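Local coordinates for protein toxin PAU_02230 (Photorhabdus asymbiotica subsp. asymbiotica ATCC 43949, PDB 6HV6) that is a bacterial protein toxin, also called PaTox, whose modelled part combines a largely helical region with a helix-flanked antiparallel beta-sheet, at residues Trp208-Ser213 and Thr290-Lys295; Lys273-Glu278 and Ile303-Tyr308. The protein carries 1 engineered substitution. One frame throughout, in Å; residues are numbered along the deposited sequence.

Contact 1: residues Trp208-Ser213 and Thr290-Lys295; sequences WALQSS and TMLISK
The hydroxyl of S294 is the polar point where this strand meets the helix end. S294 OG is hydrogen-bonded to S281 OG, and L210 CD1 lies 3.6 Å from S294 OG, a van der Waals contact of the methyl with the hydroxyl oxygen. S281 OG is also bonded to Q211 NE2, so a polar bridge runs from S294 through S281 to the residue that follows L210, although the two segments share no direct hydrogen bond. The methyl CD1 does all the touching for L210: besides the serine it meets L292 CD2 at 3.9 Å. L210 is turned so that CG lies opposite its own carbonyl carbon (chi1 -82°), and CD1 rests over both L292 and S294, which project from the same sheet face. I293, between them, points to the other face. Where the helix gives way, S212 closes back on the last turn. Its OG is hydrogen-bonded to W208 O at 2.8 Å, coming in above the carbonyl plane with a C=O...donor angle of 131°. S212 OG also sits 3.7 Å above one face of the W208 ring, toward the rim, and has Q214 NE2 as a second partner. The contact thus seats the C-terminal turn of helix 199-211 on one face of the antiparallel sheet, against strand 289-296, which runs between strands 280-286 and 304-309, while helix 215-224 packs on A209 and L210.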
loop_
_atom_site.group_PDB
_atom_site.type_symbol
_atom_site.label_atom_id
_atom_site.label_comp_id
_atom_site.label_asym_id
_atom_site.label_seq_id
_atom_site.Cartn_x
_atom_site.Cartn_y
_atom_site.Cartn_z
ATOM N N TRP A 208 14.354 7.514 -8.765
ATOM C CA TRP A 208 15.265 8.654 -8.685
ATOM C C TRP A 208 15.933 8.735 -7.316
ATOM O O TRP A 208 17.138 9.022 -7.218
ATOM C CB TRP A 208 14.534 9.959 -8.984
ATOM C CG TRP A 208 15.444 11.118 -8.752
ATOM C CD1 TRP A 208 15.272 12.129 -7.854
ATOM C CD2 TRP A 208 16.709 11.352 -9.389
ATOM N NE1 TRP A 208 16.341 12.992 -7.908
ATOM C CE2 TRP A 208 17.237 12.538 -8.842
ATOM C CE3 TRP A 208 17.442 10.678 -10.375
ATOM C CZ2 TRP A 208 18.462 13.064 -9.245
ATOM C CZ3 TRP A 208 18.668 11.213 -10.780
ATOM C CH2 TRP A 208 19.159 12.388 -10.213
ATOM N N ALA A 209 15.161 8.508 -6.249
ATOM C CA ALA A 209 15.731 8.480 -4.905
ATOM C C ALA A 209 16.892 7.502 -4.823
ATOM O O ALA A 209 17.944 7.812 -4.252
ATOM C CB ALA A 209 14.654 8.090 -3.885
ATOM N N LEU A 210 16.719 6.308 -5.389
ATOM C CA LEU A 210 17.774 5.305 -5.307
ATOM C C LEU A 210 19.009 5.746 -6.075
ATOM O O LEU A 210 20.137 5.520 -5.623
ATOM C CB LEU A 210 17.267 3.956 -5.823
ATOM C CG LEU A 210 16.472 3.121 -4.822
ATOM C CD1 LEU A 210 15.809 1.950 -5.549
ATOM C CD2 LEU A 210 17.401 2.607 -3.728
ATOM N N GLN A 211 18.821 6.382 -7.234
ATOM C CA GLN A 211 19.964 6.799 -8.037
ATOM C C GLN A 211 20.675 8.022 -7.473
ATOM O O GLN A 211 21.800 8.320 -7.891
ATOM C CB GLN A 211 19.519 7.062 -9.477
ATOM C CG GLN A 211 18.918 5.816 -10.155
ATOM C CD GLN A 211 18.759 5.980 -11.664
ATOM O OE1 GLN A 211 19.270 6.933 -12.259
ATOM N NE2 GLN A 211 18.053 5.043 -12.287
ATOM N N SER A 212 20.065 8.729 -6.525
ATOM C CA SER A 212 20.639 9.951 -5.980
ATOM C C SER A 212 20.903 9.846 -4.481
ATOM O O SER A 212 21.061 10.871 -3.820
ATOM C CB SER A 212 19.725 11.140 -6.270
ATOM O OG SER A 212 18.442 10.917 -5.690
ATOM N N SER A 213 20.955 8.630 -3.933
ATOM C CA SER A 213 21.260 8.422 -2.511
ATOM C C SER A 213 20.267 9.155 -1.617
ATOM O O SER A 213 20.642 9.756 -0.611
ATOM C CB SER A 213 22.696 8.850 -2.178
ATOM O OG SER A 213 23.614 8.288 -3.095
ATOM N N THR A 290 2.557 -1.536 -9.764
ATOM C CA THR A 290 3.838 -1.124 -10.308
ATOM C C THR A 290 4.894 -1.353 -9.245
ATOM O O THR A 290 4.652 -1.116 -8.059
ATOM C CB THR A 290 3.838 0.352 -10.725
ATOM O OG1 THR A 290 2.768 0.598 -11.637
ATOM C CG2 THR A 290 5.186 0.742 -11.378
ATOM N N MET A 291 6.060 -1.823 -9.669
ATOM C CA MET A 291 7.152 -2.046 -8.740
ATOM C C MET A 291 8.427 -1.549 -9.417
ATOM O O MET A 291 8.396 -0.976 -10.509
ATOM C CB MET A 291 7.214 -3.524 -8.335
ATOM C CG MET A 291 5.977 -4.021 -7.538
ATOM S SD MET A 291 5.846 -5.812 -7.642
ATOM C CE MET A 291 5.240 -5.985 -9.316
ATOM N N LEU A 292 9.564 -1.796 -8.785
ATOM C CA LEU A 292 10.801 -1.210 -9.270
ATOM C C LEU A 292 11.954 -2.121 -8.894
ATOM O O LEU A 292 11.983 -2.655 -7.780
ATOM C CB LEU A 292 11.003 0.184 -8.657
ATOM C CG LEU A 292 12.338 0.861 -8.941
ATOM C CD1 LEU A 292 12.270 1.495 -10.308
ATOM C CD2 LEU A 292 12.622 1.891 -7.840
ATOM N N ILE A 293 12.908 -2.290 -9.810
ATOM C CA ILE A 293 14.159 -2.955 -9.478
ATOM C C ILE A 293 15.301 -2.080 -9.959
ATOM O O ILE A 293 15.201 -1.418 -10.999
ATOM C CB ILE A 293 14.252 -4.385 -10.058
ATOM C CG1 ILE A 293 14.103 -4.388 -11.570
ATOM C CG2 ILE A 293 13.172 -5.272 -9.452
ATOM C CD1 ILE A 293 13.864 -5.790 -12.128
ATOM N N SER A 294 16.380 -2.057 -9.186
ATOM C CA SER A 294 17.445 -1.108 -9.447
ATOM C C SER A 294 18.784 -1.748 -9.142
ATOM O O SER A 294 18.879 -2.715 -8.381
ATOM C CB SER A 294 17.270 0.170 -8.616
ATOM O OG SER A 294 16.068 0.836 -8.961
ATOM N N LYS A 295 19.817 -1.184 -9.761
ATOM C CA LYS A 295 21.210 -1.461 -9.455
ATOM C C LYS A 295 21.834 -0.125 -9.081
ATOM O O LYS A 295 21.735 0.836 -9.849
ATOM C CB LYS A 295 21.907 -2.100 -10.665
ATOM C CG LYS A 295 23.390 -2.381 -10.513
ATOM C CD LYS A 295 23.951 -3.038 -11.791
ATOM C CE LYS A 295 25.420 -3.400 -11.658
ATOM N NZ LYS A 295 25.938 -4.072 -12.895
#

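Contact 2: residues Lys273-Glu278 and Ile303-Tyr308; sequences KLFPTE and IKYVFY
The aromatic part of this contact is a meeting of F275 with Y305. F275 CE2 comes to 4.4 Å from Y305 CD2, arriving near the plane of the tyrosine ring, a loose apolar touch at the edge of that ring. F275 leaves the helix just before it, and its side chain sets off toward the strand, with CG opposite the carbonyl carbon (chi1 -53°). L274 CG lies 4.1 Å above one face of the F275 ring, over its centre, so the neighbouring leucine packs on the phenylalanine from within the same segment. A second, more peripheral contact pairs an acid with a methyl group: E278 OE1 rests 3.8 Å from I303 CD1. The two side chains cross at about a right angle, and the outstretched glutamate (chi2 -167°) carries its carboxylate over to the end of the isoleucine at the exposed border. The polar interactions lie around these touches. Y305 OH is hydrogen-bonded to E271 OE2, which also forms a salt bridge with K295 NZ, while T277 holds the loop through its OG1 to I279 O and its carbonyl to S280 OG. Helix 271-274 and the loop leading into strand 280-286 lie beside the start of strand 304-309. Strand 289-296 lies between those two strands, its K295 touching F275, I303 and Y305, and M323 of helix 320-334 packs on Y305.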
loop_
_atom_site.group_PDB
_atom_site.type_symbol
_atom_site.label_atom_id
_atom_site.label_comp_id
_atom_site.label_asym_id
_atom_site.label_seq_id
_atom_site.Cartn_x
_atom_site.Cartn_y
_atom_site.Cartn_z
ATOM N N LYS A 273 22.175 -7.126 -18.938
ATOM C CA LYS A 273 21.231 -6.717 -19.968
ATOM C C LYS A 273 20.116 -5.854 -19.396
ATOM O O LYS A 273 19.695 -4.879 -20.024
ATOM C CB LYS A 273 20.640 -7.953 -20.655
ATOM C CG LYS A 273 21.674 -8.807 -21.372
ATOM C CD LYS A 273 22.447 -7.973 -22.384
ATOM C CE LYS A 273 23.503 -8.798 -23.095
ATOM N NZ LYS A 273 22.918 -9.967 -23.799
ATOM N N LEU A 274 19.642 -6.198 -18.201
ATOM C CA LEU A 274 18.590 -5.430 -17.555
ATOM C C LEU A 274 19.092 -4.057 -17.121
ATOM O O LEU A 274 18.395 -3.047 -17.278
ATOM C CB LEU A 274 18.079 -6.224 -16.360
ATOM C CG LEU A 274 16.832 -5.806 -15.612
ATOM C CD1 LEU A 274 15.604 -6.088 -16.443
ATOM C CD2 LEU A 274 16.808 -6.593 -14.329
ATOM N N PHE A 275 20.299 -4.005 -16.559
ATOM C CA PHE A 275 20.906 -2.770 -16.081
ATOM C C PHE A 275 22.099 -2.453 -16.969
ATOM O O PHE A 275 23.213 -2.934 -16.718
ATOM C CB PHE A 275 21.332 -2.900 -14.619
ATOM C CG PHE A 275 20.238 -3.372 -13.713
ATOM C CD1 PHE A 275 19.087 -2.617 -13.547
ATOM C CD2 PHE A 275 20.363 -4.567 -13.019
ATOM C CE1 PHE A 275 18.077 -3.044 -12.708
ATOM C CE2 PHE A 275 19.356 -5.000 -12.178
ATOM C CZ PHE A 275 18.208 -4.234 -12.022
ATOM N N PRO A 276 21.920 -1.652 -18.020
ATOM C CA PRO A 276 23.062 -1.317 -18.883
ATOM C C PRO A 276 24.151 -0.543 -18.162
ATOM O O PRO A 276 25.337 -0.723 -18.468
ATOM C CB PRO A 276 22.419 -0.482 -20.002
ATOM C CG PRO A 276 20.958 -0.791 -19.941
ATOM C CD PRO A 276 20.671 -1.029 -18.486
ATOM N N THR A 277 23.786 0.312 -17.213
ATOM C CA THR A 277 24.745 1.121 -16.475
ATOM C C THR A 277 24.802 0.679 -15.014
ATOM O O THR A 277 23.894 0.013 -14.503
ATOM C CB THR A 277 24.389 2.612 -16.573
ATOM O OG1 THR A 277 23.147 2.865 -15.908
ATOM C CG2 THR A 277 24.253 3.028 -18.035
ATOM N N GLU A 278 25.891 1.058 -14.342
ATOM C CA GLU A 278 26.075 0.717 -12.933
ATOM C C GLU A 278 25.067 1.390 -12.008
ATOM O O GLU A 278 25.006 1.025 -10.828
ATOM C CB GLU A 278 27.480 1.092 -12.463
ATOM C CG GLU A 278 28.606 0.265 -13.041
ATOM C CD GLU A 278 29.897 0.488 -12.287
ATOM O OE1 GLU A 278 29.941 0.162 -11.082
ATOM O OE2 GLU A 278 30.860 1.011 -12.886
ATOM N N ILE A 303 28.157 -2.156 -4.810
ATOM C CA ILE A 303 26.966 -2.261 -5.645
ATOM C C ILE A 303 25.868 -2.960 -4.864
ATOM O O ILE A 303 26.116 -3.960 -4.177
ATOM C CB ILE A 303 27.282 -3.016 -6.951
ATOM C CG1 ILE A 303 28.074 -2.125 -7.914
ATOM C CG2 ILE A 303 26.010 -3.521 -7.612
ATOM C CD1 ILE A 303 28.341 -2.765 -9.265
ATOM N N LYS A 304 24.648 -2.429 -4.967
ATOM C CA LYS A 304 23.462 -3.029 -4.381
ATOM C C LYS A 304 22.409 -3.251 -5.459
ATOM O O LYS A 304 22.265 -2.434 -6.376
ATOM C CB LYS A 304 22.901 -2.142 -3.260
ATOM C CG LYS A 304 23.832 -2.017 -2.070
ATOM C CD LYS A 304 24.207 -3.397 -1.543
ATOM C CE LYS A 304 25.411 -3.346 -0.614
ATOM N NZ LYS A 304 25.191 -2.425 0.536
ATOM N N TYR A 305 21.693 -4.370 -5.356
ATOM C CA TYR A 305 20.569 -4.693 -6.225
ATOM C C TYR A 305 19.308 -4.624 -5.370
ATOM O O TYR A 305 19.221 -5.306 -4.341
ATOM C CB TYR A 305 20.735 -6.078 -6.853
ATOM C CG TYR A 305 22.063 -6.224 -7.586
ATOM C CD1 TYR A 305 23.207 -6.641 -6.915
ATOM C CD2 TYR A 305 22.176 -5.888 -8.926
ATOM C CE1 TYR A 305 24.425 -6.746 -7.568
ATOM C CE2 TYR A 305 23.397 -5.994 -9.593
ATOM C CZ TYR A 305 24.513 -6.418 -8.902
ATOM O OH TYR A 305 25.725 -6.528 -9.546
ATOM N N VAL A 306 18.348 -3.798 -5.778
ATOM C CA VAL A 306 17.230 -3.413 -4.910
ATOM C C VAL A 306 15.912 -3.763 -5.585
ATOM O O VAL A 306 15.705 -3.442 -6.759
ATOM C CB VAL A 306 17.259 -1.912 -4.565
ATOM C CG1 VAL A 306 16.160 -1.576 -3.501
ATOM C CG2 VAL A 306 18.635 -1.479 -4.089
ATOM N N PHE A 307 15.015 -4.391 -4.836
ATOM C CA PHE A 307 13.633 -4.611 -5.256
ATOM C C PHE A 307 12.741 -3.748 -4.375
ATOM O O PHE A 307 12.722 -3.930 -3.155
ATOM C CB PHE A 307 13.256 -6.092 -5.134
ATOM C CG PHE A 307 11.785 -6.380 -5.367
ATOM C CD1 PHE A 307 11.072 -5.706 -6.356
ATOM C CD2 PHE A 307 11.125 -7.336 -4.612
ATOM C CE1 PHE A 307 9.722 -5.975 -6.573
ATOM C CE2 PHE A 307 9.777 -7.616 -4.827
ATOM C CZ PHE A 307 9.075 -6.931 -5.801
ATOM N N TYR A 308 12.032 -2.798 -4.981
ATOM C CA TYR A 308 11.077 -1.945 -4.272
ATOM C C TYR A 308 9.667 -2.366 -4.665
ATOM O O TYR A 308 9.265 -2.197 -5.824
ATOM C CB TYR A 308 11.292 -0.466 -4.598
ATOM C CG TYR A 308 10.219 0.476 -4.041
ATOM C CD1 TYR A 308 9.688 0.293 -2.772
ATOM C CD2 TYR A 308 9.753 1.549 -4.783
ATOM C CE1 TYR A 308 8.731 1.157 -2.250
ATOM C CE2 TYR A 308 8.783 2.412 -4.264
ATOM C CZ TYR A 308 8.287 2.204 -3.010
ATOM O OH TYR A 308 7.337 3.053 -2.511
#

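How the contacts relate
Contacts 1 and 2 lie 9 Å apart, centre to centre, and share one sheet, since strands 289-296 and 304-309 are antiparallel neighbours in it. Backbone pairs join them directly: L292 O to Y308 N at 2.8 Å and S294 O to V306 N at 2.9 Å, both probable hydrogen bonds. In contact 1, L210 of helix 199-211 rests on L292 and S294. K295, the next residue, points to the other face, the side of contact 2, so alternate residues of one strand serve the two contacts. At the far end of the strand segment T290 OG1 is hydrogen-bonded to a molecule of 4-(2-hydroxyethyl)-1-piperazine ethanesulfonic acid, probably from the crystallisation liquor.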